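Local structure of cellobiose 2-epimerase (Spirochaeta thermophila DSM 6192, 5ZIG) at residues A321-L326 and S387-E392; T343-I348 and G358-A363; A130-A135 and R139-L144; T66-F71 and E81-A86; K189-H194 and L222-H227. The protein probably catalyses the reversible epimerization of cellobiose to 4-O-beta-D-glucopyranosyl-D-mannose. All blocks are in the same frame, centred on the assembly; numbering follows the deposited sequence.

Contact 1: A321-L326 and S387-E392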
# COMPACT_ATOMS: atom_id res chain seq x y z
N ALA A 321 8.07 -3.76 5.88
CA ALA A 321 9.41 -3.74 6.45
C ALA A 321 10.37 -4.54 5.57
O ALA A 321 11.52 -4.15 5.40
CB ALA A 321 9.38 -4.27 7.88
N PHE A 322 9.88 -5.62 4.95
CA PHE A 322 10.71 -6.37 4.01
C PHE A 322 11.13 -5.51 2.81
O PHE A 322 12.33 -5.39 2.50
CB PHE A 322 9.95 -7.62 3.56
CG PHE A 322 10.66 -8.45 2.55
CD1 PHE A 322 11.88 -9.07 2.88
CD2 PHE A 322 10.13 -8.63 1.29
CE1 PHE A 322 12.55 -9.84 1.95
CE2 PHE A 322 10.80 -9.39 0.34
CZ PHE A 322 12.01 -10.01 0.67
N VAL A 323 10.16 -4.90 2.11
CA VAL A 323 10.51 -4.08 0.94
C VAL A 323 11.36 -2.90 1.37
O VAL A 323 12.32 -2.53 0.68
CB VAL A 323 9.25 -3.64 0.19
CG1 VAL A 323 9.63 -2.93 -1.08
CG2 VAL A 323 8.40 -4.85 -0.13
N GLY A 324 11.08 -2.36 2.55
CA GLY A 324 11.83 -1.21 3.01
C GLY A 324 13.28 -1.52 3.30
O GLY A 324 14.16 -0.71 3.04
N PHE A 325 13.55 -2.72 3.84
CA PHE A 325 14.92 -3.07 4.17
C PHE A 325 15.73 -3.35 2.91
O PHE A 325 16.92 -3.01 2.84
CB PHE A 325 14.94 -4.26 5.13
CG PHE A 325 14.55 -3.90 6.54
CD1 PHE A 325 15.06 -2.75 7.14
CD2 PHE A 325 13.68 -4.70 7.26
CE1 PHE A 325 14.70 -2.40 8.43
CE2 PHE A 325 13.33 -4.37 8.55
CZ PHE A 325 13.83 -3.22 9.13
N LEU A 326 15.11 -3.97 1.90
CA LEU A 326 15.77 -4.17 0.62
C LEU A 326 16.10 -2.84 -0.04
O LEU A 326 17.21 -2.65 -0.58
CB LEU A 326 14.90 -5.02 -0.30
CG LEU A 326 14.59 -6.45 0.14
CD1 LEU A 326 13.65 -7.07 -0.88
CD2 LEU A 326 15.86 -7.33 0.35
N SER A 387 1.37 -9.47 -2.10
CA SER A 387 1.74 -9.71 -3.46
C SER A 387 2.79 -8.69 -3.87
O SER A 387 3.72 -9.04 -4.52
CB SER A 387 0.63 -9.58 -4.43
OG SER A 387 -0.22 -10.66 -4.43
N ARG A 388 2.58 -7.42 -3.56
CA ARG A 388 3.58 -6.42 -3.89
C ARG A 388 4.93 -6.79 -3.30
O ARG A 388 5.97 -6.66 -3.96
CB ARG A 388 3.17 -5.04 -3.40
CG ARG A 388 4.15 -3.92 -3.84
CD ARG A 388 3.57 -2.51 -3.65
NE ARG A 388 3.41 -2.16 -2.24
CZ ARG A 388 3.07 -0.95 -1.78
NH1 ARG A 388 2.88 0.06 -2.62
NH2 ARG A 388 2.93 -0.75 -0.48
N ALA A 389 4.94 -7.22 -2.03
CA ALA A 389 6.19 -7.51 -1.35
C ALA A 389 6.92 -8.63 -2.05
O ALA A 389 8.14 -8.62 -2.14
CB ALA A 389 5.94 -7.85 0.11
N CYS A 390 6.17 -9.57 -2.64
CA CYS A 390 6.77 -10.64 -3.41
C CYS A 390 7.31 -10.12 -4.74
O CYS A 390 8.42 -10.47 -5.15
CB CYS A 390 5.75 -11.76 -3.64
SG CYS A 390 5.23 -12.65 -2.16
N LEU A 391 6.52 -9.30 -5.45
CA LEU A 391 6.96 -8.74 -6.72
C LEU A 391 8.13 -7.78 -6.53
O LEU A 391 9.11 -7.83 -7.28
CB LEU A 391 5.80 -8.04 -7.44
CG LEU A 391 4.74 -9.00 -7.98
CD1 LEU A 391 3.42 -8.27 -8.19
CD2 LEU A 391 5.19 -9.70 -9.27
N GLU A 392 8.03 -6.90 -5.54
CA GLU A 392 9.15 -6.02 -5.23
C GLU A 392 10.38 -6.81 -4.78
O GLU A 392 11.50 -6.52 -5.20
CB GLU A 392 8.74 -5.01 -4.16
CG GLU A 392 7.87 -3.86 -4.70
CD GLU A 392 8.65 -2.91 -5.61
OE1 GLU A 392 9.84 -2.60 -5.31
OE2 GLU A 392 8.07 -2.47 -6.63
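Phe322 turns the edge of its ring to the helix opposite, where the carbonyl oxygen of Ala389 lies near the ring plane, with Ala389 O 3.7 Å from Phe322 CE2. One face of the ring is covered from its own helix, one turn on, by CD1 of Leu326, which sits toward the rim; Trp345 of helix 336-352 meets the same aromatic side chain with its plane inclined. With CG anti to the backbone N (chi1 178°), the Phe322 ring extends toward helix 384-402 and brings CE2 to that carbonyl.

Beside it, Val323 spreads both methyls over the other helix. Its CG2 lies 3.7 Å from Ala389 CA. Its CG1 is 3.8 Å from Glu392 CB, and the Val323 and Glu392 side chains cross at about a right angle. The small methyl of Ala389 suits this place: Val323 can press almost onto the backbone, and the Val323 and Ala389 CA atoms are only 6.0 Å apart. Glu392 lends its aliphatic carbons to the packing, while its bent chain leaves the carboxylate to form salt bridges with Arg395 and Arg396.

No hydrogen bond crosses. The two segments run nearly parallel at 24°, as expected of neighbouring inner helices in the (alpha/alpha)6 barrel of the N-acylglucosamine 2-epimerase family.

Contact 2: T343-I348 and G358-A363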
# COMPACT_ATOMS: atom_id res chain seq x y z
N THR A 343 15.65 -11.37 8.00
CA THR A 343 15.04 -11.65 9.30
C THR A 343 13.53 -11.47 9.25
O THR A 343 12.77 -12.30 9.77
CB THR A 343 15.64 -10.73 10.37
OG1 THR A 343 16.98 -11.14 10.64
CG2 THR A 343 14.83 -10.77 11.67
N VAL A 344 13.07 -10.37 8.65
CA VAL A 344 11.63 -10.12 8.57
C VAL A 344 10.97 -11.19 7.72
O VAL A 344 9.90 -11.70 8.07
CB VAL A 344 11.36 -8.70 8.02
CG1 VAL A 344 9.93 -8.57 7.50
CG2 VAL A 344 11.61 -7.68 9.12
N TRP A 345 11.61 -11.58 6.61
CA TRP A 345 10.98 -12.56 5.72
C TRP A 345 10.85 -13.92 6.40
O TRP A 345 9.84 -14.61 6.22
CB TRP A 345 11.78 -12.71 4.42
CG TRP A 345 11.11 -13.71 3.52
CD1 TRP A 345 11.52 -14.99 3.26
CD2 TRP A 345 9.87 -13.53 2.81
NE1 TRP A 345 10.62 -15.61 2.41
CE2 TRP A 345 9.60 -14.75 2.13
CE3 TRP A 345 8.97 -12.46 2.68
CZ2 TRP A 345 8.47 -14.92 1.33
CZ3 TRP A 345 7.86 -12.63 1.89
CH2 TRP A 345 7.61 -13.86 1.24
N ARG A 346 11.87 -14.31 7.16
CA ARG A 346 11.80 -15.55 7.93
C ARG A 346 10.63 -15.50 8.91
O ARG A 346 9.89 -16.48 9.06
CB ARG A 346 13.13 -15.77 8.66
CG ARG A 346 13.30 -17.13 9.30
CD ARG A 346 12.91 -18.25 8.35
NE ARG A 346 13.21 -19.56 8.90
CZ ARG A 346 12.75 -20.70 8.40
NH1 ARG A 346 11.98 -20.68 7.32
NH2 ARG A 346 13.08 -21.86 8.97
N PHE A 347 10.43 -14.35 9.57
CA PHE A 347 9.30 -14.22 10.47
C PHE A 347 7.98 -14.45 9.73
O PHE A 347 7.11 -15.19 10.21
CB PHE A 347 9.32 -12.85 11.15
CG PHE A 347 8.29 -12.71 12.23
CD1 PHE A 347 8.55 -13.19 13.51
CD2 PHE A 347 7.04 -12.15 11.95
CE1 PHE A 347 7.61 -13.10 14.51
CE2 PHE A 347 6.09 -12.06 12.93
CZ PHE A 347 6.37 -12.53 14.22
N ILE A 348 7.85 -13.85 8.55
CA ILE A 348 6.65 -14.01 7.74
C ILE A 348 6.43 -15.47 7.39
O ILE A 348 5.33 -16.01 7.54
CB ILE A 348 6.74 -13.15 6.46
CG1 ILE A 348 6.83 -11.67 6.80
CG2 ILE A 348 5.56 -13.44 5.55
CD1 ILE A 348 7.24 -10.82 5.59
N GLY A 358 -5.07 -21.04 4.55
CA GLY A 358 -4.80 -20.22 3.39
C GLY A 358 -4.34 -18.81 3.64
O GLY A 358 -4.52 -18.30 4.69
N GLU A 359 -3.67 -18.23 2.66
CA GLU A 359 -3.14 -16.88 2.71
C GLU A 359 -2.26 -16.58 3.92
O GLU A 359 -1.57 -17.40 4.40
CB GLU A 359 -4.29 -15.87 2.61
CG GLU A 359 -4.20 -14.83 1.54
CD GLU A 359 -3.57 -13.55 2.01
OE1 GLU A 359 -3.36 -13.34 3.19
OE2 GLU A 359 -3.26 -12.74 1.19
N TRP A 360 -2.32 -15.37 4.39
CA TRP A 360 -1.60 -14.91 5.53
C TRP A 360 -2.52 -14.43 6.65
O TRP A 360 -3.54 -13.88 6.40
CB TRP A 360 -0.68 -13.74 5.16
CG TRP A 360 0.46 -13.95 4.16
CD1 TRP A 360 0.63 -14.96 3.29
CD2 TRP A 360 1.55 -13.08 3.93
NE1 TRP A 360 1.71 -14.81 2.56
CE2 TRP A 360 2.33 -13.66 2.94
CE3 TRP A 360 1.95 -11.89 4.46
CZ2 TRP A 360 3.48 -13.08 2.48
CZ3 TRP A 360 3.09 -11.33 4.01
CH2 TRP A 360 3.83 -11.92 3.03
N PHE A 361 -2.16 -14.71 7.88
CA PHE A 361 -2.90 -14.15 9.01
C PHE A 361 -2.83 -12.63 8.97
O PHE A 361 -1.85 -12.05 8.50
CB PHE A 361 -2.34 -14.70 10.31
CG PHE A 361 -2.60 -16.19 10.50
CD1 PHE A 361 -1.55 -17.09 10.67
CD2 PHE A 361 -3.90 -16.67 10.50
CE1 PHE A 361 -1.81 -18.46 10.84
CE2 PHE A 361 -4.17 -18.03 10.67
CZ PHE A 361 -3.12 -18.93 10.84
N TRP A 362 -3.90 -11.98 9.44
CA TRP A 362 -3.85 -10.53 9.65
C TRP A 362 -2.74 -10.16 10.63
O TRP A 362 -2.06 -9.14 10.45
CB TRP A 362 -5.20 -10.03 10.18
CG TRP A 362 -5.18 -8.57 10.53
CD1 TRP A 362 -4.59 -7.99 11.63
CD2 TRP A 362 -5.80 -7.51 9.80
NE1 TRP A 362 -4.79 -6.63 11.60
CE2 TRP A 362 -5.54 -6.31 10.50
CE3 TRP A 362 -6.56 -7.46 8.63
CZ2 TRP A 362 -5.98 -5.07 10.05
CZ3 TRP A 362 -7.01 -6.22 8.18
CH2 TRP A 362 -6.71 -5.05 8.89
N ALA A 363 -2.56 -10.95 11.69
CA ALA A 363 -1.61 -10.63 12.74
C ALA A 363 -1.36 -11.85 13.63
O ALA A 363 -2.20 -12.75 13.75
CB ALA A 363 -2.10 -9.45 13.59
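Along 343-348, Trp345 is the first residue to meet Trp360, whose indole lies in the connection leading from helix 336-352 to strand 363-364 of this (alpha/alpha)6-barrel protein. The helix is thus packed against the chain that follows it. With chi1 at -180°, the Trp345 side chain extends anti to the backbone N, and its CZ3 reaches to 4.2 Å from CH2 of Trp360. The two indoles meet obliquely by their benzo ends.

One turn later, Ile348 makes the closer contact. Its CG2 methyl rests over one face of the six-membered ring of Trp360, 3.6 Å from the centroid and displaced toward the rim, a CH-pi interaction. The nearest ring atom is Trp360 CH2, 3.4 Å from Ile348 CG2. A branched residue suits the site because one methyl can meet the indole while CG1 takes another direction.

Both tryptophans are buried, and their polar ends are satisfied by helix 7-31: NE1 of Trp345 bonds to Glu17 and NE1 of Trp360 to Gln21. Glu359, the residue before Trp360, is held by Lys381, Asn386 and Trp30. It also receives the backbone amide beside it, where Trp360 N lies 2.6 Å from Glu359 OE1 and approaches from above the carboxylate plane.

Contact 3: A130-A135 and R139-L144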
# COMPACT_ATOMS: atom_id res chain seq x y z
N ALA A 130 -4.27 2.33 -13.53
CA ALA A 130 -3.04 2.45 -14.30
C ALA A 130 -2.40 1.08 -14.49
O ALA A 130 -1.99 0.74 -15.60
CB ALA A 130 -2.09 3.42 -13.60
N ALA A 131 -2.36 0.28 -13.42
CA ALA A 131 -1.84 -1.08 -13.55
C ALA A 131 -2.66 -1.88 -14.54
O ALA A 131 -2.10 -2.60 -15.38
CB ALA A 131 -1.83 -1.75 -12.17
N TYR A 132 -3.99 -1.76 -14.47
CA TYR A 132 -4.85 -2.51 -15.37
C TYR A 132 -4.62 -2.10 -16.82
O TYR A 132 -4.61 -2.95 -17.72
CB TYR A 132 -6.32 -2.30 -15.01
CG TYR A 132 -7.24 -3.17 -15.84
CD1 TYR A 132 -7.09 -4.54 -15.83
CD2 TYR A 132 -8.22 -2.62 -16.67
CE1 TYR A 132 -7.87 -5.35 -16.58
CE2 TYR A 132 -9.05 -3.46 -17.45
CZ TYR A 132 -8.85 -4.83 -17.38
OH TYR A 132 -9.60 -5.74 -18.09
N HIS A 133 -4.46 -0.80 -17.06
CA HIS A 133 -4.21 -0.33 -18.41
C HIS A 133 -2.94 -0.97 -18.98
O HIS A 133 -2.96 -1.54 -20.08
CB HIS A 133 -4.12 1.20 -18.42
CG HIS A 133 -3.59 1.76 -19.70
ND1 HIS A 133 -4.39 1.94 -20.80
CD2 HIS A 133 -2.35 2.17 -20.05
CE1 HIS A 133 -3.66 2.44 -21.79
NE2 HIS A 133 -2.43 2.60 -21.36
N THR A 134 -1.85 -0.93 -18.21
CA THR A 134 -0.60 -1.58 -18.62
C THR A 134 -0.80 -3.06 -18.91
O THR A 134 -0.32 -3.57 -19.92
CB THR A 134 0.47 -1.39 -17.53
OG1 THR A 134 0.67 0.00 -17.28
CG2 THR A 134 1.81 -1.98 -17.98
N ALA A 135 -1.52 -3.78 -18.04
CA ALA A 135 -1.59 -5.22 -18.21
C ALA A 135 -2.57 -5.64 -19.30
O ALA A 135 -2.35 -6.67 -19.96
CB ALA A 135 -1.97 -5.90 -16.89
N ARG A 139 -7.99 1.00 -22.91
CA ARG A 139 -7.86 2.45 -22.97
C ARG A 139 -8.84 3.16 -22.03
O ARG A 139 -8.51 4.21 -21.47
CB ARG A 139 -8.04 2.92 -24.42
CG ARG A 139 -8.04 4.41 -24.66
CD ARG A 139 -6.94 5.17 -23.89
NE ARG A 139 -7.14 6.62 -23.91
CZ ARG A 139 -7.28 7.37 -25.00
NH1 ARG A 139 -7.18 6.85 -26.22
NH2 ARG A 139 -7.46 8.68 -24.88
N GLU A 140 -10.04 2.60 -21.84
CA GLU A 140 -11.02 3.26 -20.98
C GLU A 140 -10.55 3.33 -19.52
O GLU A 140 -10.83 4.31 -18.82
CB GLU A 140 -12.37 2.55 -21.09
CG GLU A 140 -13.30 2.78 -19.92
CD GLU A 140 -14.45 1.79 -19.90
OE1 GLU A 140 -15.29 1.83 -20.83
OE2 GLU A 140 -14.50 0.96 -18.96
N ALA A 141 -9.81 2.31 -19.06
CA ALA A 141 -9.28 2.31 -17.70
C ALA A 141 -8.35 3.50 -17.46
O ALA A 141 -8.37 4.10 -16.38
CB ALA A 141 -8.54 1.00 -17.40
N LEU A 142 -7.50 3.83 -18.45
CA LEU A 142 -6.63 4.99 -18.28
C LEU A 142 -7.42 6.29 -18.31
O LEU A 142 -7.13 7.22 -17.55
CB LEU A 142 -5.53 5.00 -19.36
CG LEU A 142 -4.35 5.96 -19.12
CD1 LEU A 142 -3.51 5.50 -17.94
CD2 LEU A 142 -3.49 6.09 -20.36
N THR A 143 -8.44 6.38 -19.16
CA THR A 143 -9.27 7.59 -19.16
C THR A 143 -9.94 7.78 -17.80
O THR A 143 -9.99 8.90 -17.27
CB THR A 143 -10.29 7.52 -20.29
OG1 THR A 143 -9.59 7.54 -21.53
CG2 THR A 143 -11.23 8.71 -20.24
N LEU A 144 -10.39 6.68 -17.18
CA LEU A 144 -11.00 6.79 -15.86
C LEU A 144 -9.98 7.20 -14.80
O LEU A 144 -10.28 7.99 -13.90
CB LEU A 144 -11.68 5.48 -15.48
CG LEU A 144 -13.09 5.39 -16.09
CD1 LEU A 144 -13.59 3.96 -16.09
CD2 LEU A 144 -14.02 6.28 -15.30
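His133 and Leu142 face each other across a helical hairpin, in which helices 119-136 and 139-156 are joined by a very tight turn and segments 130-135 and 139-144 run antiparallel at 158°. The CB of Leu142 lies over one face of the imidazole, 3.9 Å from its centroid, in a CH-pi contact. Farther out, Leu142 CD2 comes within 3.8 Å of His133 NE2, so the leucine backs the ring along its length. The imidazole does not turn freely: ND1 hydrogen-bonds to the carbonyl oxygen of Asp138 in the turn, which ties the end of one helix to the start of the next. A flat group that combines a face for packing with a polar edge fits this half-exposed place well.

On the buried side, the methyl of Ala141 meets the edge of Tyr132, with Ala141 CB 3.7 Å from Tyr132 CD2. Alanine's small size lets the axes of the two segments approach to 8.0 Å.

Tyr132 also stacks on Tyr87 of helix 77-94 and touches helix 57-73, whereas Ala130 and His133 lean on Thr207 of helix 191-208.

Contact 4: T66-F71 and E81-A86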
# COMPACT_ATOMS: atom_id res chain seq x y z
N THR A 66 -3.46 -6.09 -7.94
CA THR A 66 -2.71 -7.33 -7.76
C THR A 66 -2.73 -8.19 -9.02
O THR A 66 -1.68 -8.63 -9.50
CB THR A 66 -3.25 -8.10 -6.55
OG1 THR A 66 -2.83 -7.46 -5.34
CG2 THR A 66 -2.75 -9.55 -6.56
N PHE A 67 -3.91 -8.39 -9.61
CA PHE A 67 -3.99 -9.32 -10.74
C PHE A 67 -3.49 -8.72 -12.04
O PHE A 67 -3.10 -9.47 -12.95
CB PHE A 67 -5.43 -9.83 -10.90
CG PHE A 67 -5.78 -10.87 -9.87
CD1 PHE A 67 -5.32 -12.17 -10.00
CD2 PHE A 67 -6.50 -10.54 -8.75
CE1 PHE A 67 -5.61 -13.13 -9.05
CE2 PHE A 67 -6.80 -11.49 -7.79
CZ PHE A 67 -6.36 -12.77 -7.93
N SER A 68 -3.51 -7.39 -12.17
CA SER A 68 -2.81 -6.74 -13.27
C SER A 68 -1.31 -7.04 -13.22
O SER A 68 -0.70 -7.44 -14.22
CB SER A 68 -3.07 -5.25 -13.21
OG SER A 68 -4.44 -4.96 -13.43
N GLN A 69 -0.69 -6.82 -12.06
CA GLN A 69 0.75 -7.00 -11.90
C GLN A 69 1.14 -8.46 -12.05
O GLN A 69 2.20 -8.77 -12.60
CB GLN A 69 1.19 -6.46 -10.54
CG GLN A 69 0.87 -4.97 -10.36
CD GLN A 69 1.79 -4.09 -11.18
OE1 GLN A 69 2.83 -4.54 -11.66
NE2 GLN A 69 1.41 -2.81 -11.34
N ALA A 70 0.27 -9.37 -11.59
CA ALA A 70 0.56 -10.80 -11.71
C ALA A 70 0.49 -11.26 -13.16
O ALA A 70 1.30 -12.09 -13.58
CB ALA A 70 -0.41 -11.60 -10.84
N PHE A 71 -0.46 -10.72 -13.94
CA PHE A 71 -0.50 -11.06 -15.37
C PHE A 71 0.72 -10.49 -16.10
O PHE A 71 1.21 -11.10 -17.06
CB PHE A 71 -1.79 -10.55 -16.00
CG PHE A 71 -1.92 -10.87 -17.48
CD1 PHE A 71 -2.18 -12.16 -17.91
CD2 PHE A 71 -1.76 -9.86 -18.43
CE1 PHE A 71 -2.29 -12.45 -19.28
CE2 PHE A 71 -1.88 -10.14 -19.79
CZ PHE A 71 -2.15 -11.43 -20.21
N GLU A 81 -8.20 -12.52 -16.37
CA GLU A 81 -9.63 -12.71 -16.13
C GLU A 81 -10.05 -12.14 -14.78
O GLU A 81 -11.05 -11.40 -14.68
CB GLU A 81 -9.97 -14.21 -16.21
CG GLU A 81 -9.91 -14.74 -17.64
CD GLU A 81 -9.70 -16.24 -17.72
OE1 GLU A 81 -9.42 -16.88 -16.68
OE2 GLU A 81 -9.80 -16.77 -18.85
N ALA A 82 -9.33 -12.49 -13.72
CA ALA A 82 -9.64 -11.93 -12.41
C ALA A 82 -9.49 -10.42 -12.42
O ALA A 82 -10.33 -9.71 -11.85
CB ALA A 82 -8.74 -12.56 -11.34
N ALA A 83 -8.45 -9.92 -13.08
CA ALA A 83 -8.30 -8.47 -13.20
C ALA A 83 -9.52 -7.87 -13.90
O ALA A 83 -10.10 -6.90 -13.42
CB ALA A 83 -7.01 -8.14 -13.95
N GLY A 84 -9.92 -8.45 -15.04
CA GLY A 84 -11.12 -7.98 -15.71
C GLY A 84 -12.34 -8.04 -14.82
O GLY A 84 -13.19 -7.14 -14.86
N ASN A 85 -12.44 -9.09 -14.00
CA ASN A 85 -13.56 -9.19 -13.06
C ASN A 85 -13.51 -8.04 -12.07
O ASN A 85 -14.52 -7.37 -11.83
CB ASN A 85 -13.54 -10.52 -12.31
CG ASN A 85 -14.60 -10.59 -11.22
OD1 ASN A 85 -15.69 -10.01 -11.35
ND2 ASN A 85 -14.30 -11.29 -10.14
N ALA A 86 -12.34 -7.79 -11.48
CA ALA A 86 -12.24 -6.69 -10.54
C ALA A 86 -12.46 -5.36 -11.24
O ALA A 86 -13.01 -4.42 -10.64
CB ALA A 86 -10.89 -6.72 -9.84
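Ala82 is held in its helix by a short backbone bond, Ala86 N to Ala82 O at 2.8 Å, and its methyl points to helix 57-73. There it sits squarely over the ring of Phe67: Ala82 CB is 3.7 Å from the ring centroid and only 12° off the normal, a nearly ideal CH-pi geometry. Phe67 has chi1 at -76°, which carries CG anti to the carbonyl carbon and turns one face of the ring to Ala82. The six carbons of the ring are therefore all close to one methyl.

The next residue, Ala83, packs nearer the backbone, against CB of the same side chain, with Ala83 CB 3.8 Å from Phe67 CB. Its methyl also approaches Ser68, whose hydroxyl does not bond across but back within its own helix, to the carbonyl oxygen of Leu64. Serine can be buried here because that bond satisfies the hydroxyl while its small size spares the packing.

Two successive alanines let the backbones come very near, to 5.0 Å between the CA atoms of Phe67 and Ala83. Segments 66-71 and 81-86 run antiparallel, at 154°. Helix 7-31 closes over the pair through Leu31, which touches both Phe67 and Ala82, and helix 119-136 packs on Ser68 through Ala131, Tyr132 and Ala135.

Contact 5: K189-H194 and L222-H227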
# COMPACT_ATOMS: atom_id res chain seq x y z
N LYS A 189 -6.75 16.32 7.73
CA LYS A 189 -5.74 15.69 6.87
C LYS A 189 -5.03 14.55 7.61
O LYS A 189 -4.86 14.59 8.84
CB LYS A 189 -4.73 16.73 6.38
CG LYS A 189 -5.32 17.74 5.41
CD LYS A 189 -4.45 18.98 5.27
CE LYS A 189 -5.08 19.96 4.26
NZ LYS A 189 -4.30 21.23 4.10
N THR A 190 -4.63 13.52 6.86
CA THR A 190 -3.90 12.38 7.41
C THR A 190 -2.68 12.05 6.54
O THR A 190 -2.74 12.19 5.31
CB THR A 190 -4.83 11.11 7.56
OG1 THR A 190 -5.19 10.60 6.27
CG2 THR A 190 -6.11 11.42 8.35
N MET A 191 -1.58 11.64 7.19
CA MET A 191 -0.41 11.13 6.45
C MET A 191 -0.81 9.96 5.58
O MET A 191 -0.38 9.85 4.42
CB MET A 191 0.69 10.75 7.45
CG MET A 191 1.81 9.71 7.07
SD MET A 191 1.32 8.00 6.82
CE MET A 191 0.95 7.56 8.54
N ASN A 192 -1.70 9.12 6.09
CA ASN A 192 -2.05 7.88 5.42
C ASN A 192 -2.60 8.15 4.03
O ASN A 192 -2.15 7.57 3.03
CB ASN A 192 -3.05 7.12 6.29
CG ASN A 192 -3.38 5.78 5.73
OD1 ASN A 192 -2.49 4.96 5.48
ND2 ASN A 192 -4.66 5.54 5.51
N THR A 193 -3.57 9.07 3.94
CA THR A 193 -4.13 9.42 2.64
C THR A 193 -3.11 10.12 1.75
O THR A 193 -3.06 9.88 0.54
CB THR A 193 -5.37 10.30 2.85
OG1 THR A 193 -6.43 9.49 3.39
CG2 THR A 193 -5.82 10.88 1.54
N HIS A 194 -2.27 10.96 2.33
CA HIS A 194 -1.27 11.64 1.52
C HIS A 194 -0.27 10.65 0.93
O HIS A 194 0.12 10.77 -0.23
CB HIS A 194 -0.57 12.73 2.32
CG HIS A 194 -1.37 13.99 2.40
ND1 HIS A 194 -2.38 14.17 3.32
CD2 HIS A 194 -1.37 15.10 1.61
CE1 HIS A 194 -2.93 15.36 3.13
NE2 HIS A 194 -2.34 15.94 2.10
N LEU A 222 7.30 17.82 -1.02
CA LEU A 222 7.50 18.95 -0.12
C LEU A 222 6.60 18.86 1.12
O LEU A 222 7.00 19.28 2.20
CB LEU A 222 7.25 20.28 -0.85
CG LEU A 222 8.33 20.74 -1.84
CD1 LEU A 222 7.76 21.80 -2.75
CD2 LEU A 222 9.57 21.26 -1.12
N ILE A 223 5.38 18.34 0.96
CA ILE A 223 4.51 18.13 2.11
C ILE A 223 5.16 17.14 3.08
O ILE A 223 5.22 17.37 4.30
CB ILE A 223 3.13 17.63 1.65
CG1 ILE A 223 2.46 18.64 0.73
CG2 ILE A 223 2.25 17.25 2.84
CD1 ILE A 223 2.18 19.97 1.38
N PHE A 224 5.66 16.03 2.53
CA PHE A 224 6.32 15.02 3.36
C PHE A 224 7.60 15.56 3.98
O PHE A 224 7.82 15.39 5.18
CB PHE A 224 6.59 13.76 2.53
CG PHE A 224 5.42 12.80 2.51
CD1 PHE A 224 5.25 11.87 3.53
CD2 PHE A 224 4.47 12.84 1.48
CE1 PHE A 224 4.17 10.99 3.52
CE2 PHE A 224 3.39 11.97 1.46
CZ PHE A 224 3.24 11.04 2.49
N ARG A 225 8.42 16.28 3.19
CA ARG A 225 9.66 16.85 3.74
C ARG A 225 9.38 17.84 4.85
O ARG A 225 10.15 17.92 5.82
CB ARG A 225 10.48 17.54 2.64
CG ARG A 225 11.87 17.97 3.12
CD ARG A 225 12.67 16.72 3.53
NE ARG A 225 13.95 16.98 4.19
CZ ARG A 225 14.09 17.08 5.51
NH1 ARG A 225 13.03 16.97 6.30
NH2 ARG A 225 15.28 17.30 6.04
N THR A 226 8.31 18.63 4.73
CA THR A 226 8.12 19.76 5.64
C THR A 226 7.11 19.48 6.74
O THR A 226 7.36 19.83 7.90
CB THR A 226 7.66 21.02 4.87
OG1 THR A 226 8.54 21.29 3.77
CG2 THR A 226 7.64 22.21 5.80
N HIS A 227 5.96 18.89 6.42
CA HIS A 227 4.90 18.74 7.40
C HIS A 227 4.79 17.32 7.95
O HIS A 227 4.64 17.15 9.16
CB HIS A 227 3.54 19.19 6.82
CG HIS A 227 3.51 20.62 6.37
ND1 HIS A 227 3.75 21.69 7.22
CD2 HIS A 227 3.27 21.17 5.15
CE1 HIS A 227 3.67 22.82 6.54
NE2 HIS A 227 3.38 22.54 5.28
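A chi1 of -81° holds the imidazole of His194 beside its own backbone N, while Phe224, at -87°, sends its ring across to the first turn of helix 191-208. The outer edge of the phenyl ring meets the backbone of His194, with Phe224 CZ 3.9 Å from His194 C. The carbonyl oxygen lies in the ring plane, and Phe224 CE2 is 3.9 Å from His194 O. The same edge touches the histidine's side chain, where Phe224 CE2 and His194 CB are 4.1 Å apart. Met191 adds a looser contact through its CG, and Ile223 brings CG2 obliquely toward the imidazole, 4.4 Å from His194 CD2.

The imidazole is fixed by polar bonds at both nitrogens. ND1 donates to Thr190 O at 2.8 Å, nearly straight at 167°, with the oxygen in the ring plane; His194 N reaches that oxygen from the opposite face of the carbonyl. NE2 is bonded to the backbone N of Tyr164, and Trp242 meets the ring edge-to-face. A histidine suits the place because it can serve the helix start and still offer carbon to the phenylalanine.

Thr190 itself is the N-cap: its OG1 accepts from Thr193 N at 3.2 Å, and Glu166 binds that hydroxyl as well. The whole is a capped strand-to-helix junction packed against the following helix, 211-228, in the (alpha/alpha)6 barrel.

Contacts 1, 2, 4 and 5 are buried, whereas contact 3 is only partly so, and there a histidine with a polar edge takes part. Contact 1 joins near-parallel helices far apart in sequence; contacts 3 and 4 join antiparallel helices close along the chain, where alanines allow tight approach. Contact 2 sets a helix against an irregular connection, and contact 5 sets a capped helix start against a helix. Methylene or methyl groups over ring faces mark contacts 2, 3 and 4, while ring edges meet backbone carbonyls in 1 and 5. Contacts 1 and 2 touch through Phe325 and Val344, 1 and 4 through Ser387 and Thr66, 3 and 4 through Ala131 and Gln69; contact 5 stands apart.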